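Local coordinates for protein putative poly(3-hydroxybutyrate) depolymerase LpqC (Bordetella parapertussis 12822, PDB 3D0K) that is probably a serine hydrolase of the alpha/beta-hydrolase type, thought to cleave ester bonds of poly(3-hydroxybutyrate) or related substrates, at residues A129-R132 and D138-Q141. Sequence-based numbering, arbitrary orientation.
Sequences ANIR and DCEQ
The aliphatic part of R132 lies against the backbone carbonyl of D138, with CD 3.1 Å from D138 O and CG 3.4 Å from the same oxygen. CD also lies 4.0 Å from C139 CB, where the stem touches both residues. On the inner side, buried I131 brings its branch methyl CG2 to 4.0 Å from C139 SG. The sulfur sits anti to the carbonyl carbon of C139 (chi1 -64°), which turns it to the helix. I136 and A137, from the connecting loop, also touch I131. C139 sits in the left-handed helical region, which lets the loop turn ahead of strand 142-147.

The outer side is looser. R132 bends at chi3 (69°), and D138 O lies off the edge of its guanidinium, near the plane but too far for a hydrogen bond. Separately, E140 OE1 stays 5.7 Å from R132 NH1. The contact thus joins the end of helix 122-133 to the loop entering the central sheet by van der Waals packing. CD, next to the cationic guanidinium, is probably polarised enough to make its approach to D138 O mildly favourable, whereas any attraction between R132 and E140 is probably weak at this exposed edge.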
# COMPACT_ATOMS: atom_id res chain seq x y z
N ALA A 129 14.33 2.35 6.16
CA ALA A 129 15.74 2.15 6.60
C ALA A 129 16.26 3.45 7.23
O ALA A 129 17.08 3.44 8.18
CB ALA A 129 16.58 1.78 5.39
N ASN A 130 15.79 4.59 6.71
CA ASN A 130 16.14 5.86 7.25
C ASN A 130 15.51 6.21 8.60
O ASN A 130 16.18 6.85 9.44
CB ASN A 130 16.03 6.96 6.19
CG ASN A 130 17.28 7.01 5.33
OD1 ASN A 130 18.39 6.95 5.84
ND2 ASN A 130 17.11 7.12 4.04
N ILE A 131 14.27 5.76 8.79
CA ILE A 131 13.57 5.87 10.09
C ILE A 131 14.34 5.06 11.13
O ILE A 131 14.57 5.51 12.25
CB ILE A 131 12.08 5.39 9.96
CG1 ILE A 131 11.31 6.39 9.08
CG2 ILE A 131 11.37 5.23 11.33
CD1 ILE A 131 9.83 6.02 8.84
N ARG A 132 14.76 3.87 10.72
CA ARG A 132 15.63 3.05 11.59
C ARG A 132 17.03 3.62 11.86
O ARG A 132 17.49 3.57 13.01
CB ARG A 132 15.72 1.65 10.99
CG ARG A 132 15.77 0.50 11.99
CD ARG A 132 15.57 -0.80 11.20
NE ARG A 132 16.71 -1.11 10.33
CZ ARG A 132 17.43 -2.23 10.42
NH1 ARG A 132 17.14 -3.17 11.33
NH2 ARG A 132 18.45 -2.42 9.58
N ASP A 138 12.41 1.04 15.65
CA ASP A 138 13.24 -0.06 15.20
C ASP A 138 12.72 -0.82 13.98
O ASP A 138 13.47 -1.57 13.38
CB ASP A 138 13.72 -0.99 16.31
CG ASP A 138 12.62 -1.45 17.17
OD1 ASP A 138 12.84 -1.49 18.43
OD2 ASP A 138 11.55 -1.77 16.58
N CYS A 139 11.47 -0.55 13.59
CA CYS A 139 10.90 -1.10 12.35
C CYS A 139 10.92 -2.64 12.30
O CYS A 139 11.09 -3.25 11.25
CB CYS A 139 11.57 -0.48 11.11
SG CYS A 139 11.27 1.28 10.97
N GLU A 140 10.74 -3.26 13.47
CA GLU A 140 10.56 -4.69 13.61
C GLU A 140 9.17 -5.05 13.14
O GLU A 140 9.00 -6.06 12.49
CB GLU A 140 10.64 -5.10 15.08
CG GLU A 140 11.33 -6.44 15.34
CD GLU A 140 12.85 -6.31 15.34
OE1 GLU A 140 13.33 -5.18 15.06
OE2 GLU A 140 13.56 -7.31 15.63
N GLN A 141 8.17 -4.27 13.53
CA GLN A 141 6.81 -4.54 13.06
C GLN A 141 6.28 -3.39 12.22
O GLN A 141 5.79 -2.40 12.75
CB GLN A 141 5.83 -4.86 14.21
CG GLN A 141 6.43 -5.42 15.50
CD GLN A 141 5.71 -4.84 16.74
OE1 GLN A 141 4.64 -5.34 17.14
NE2 GLN A 141 6.27 -3.76 17.33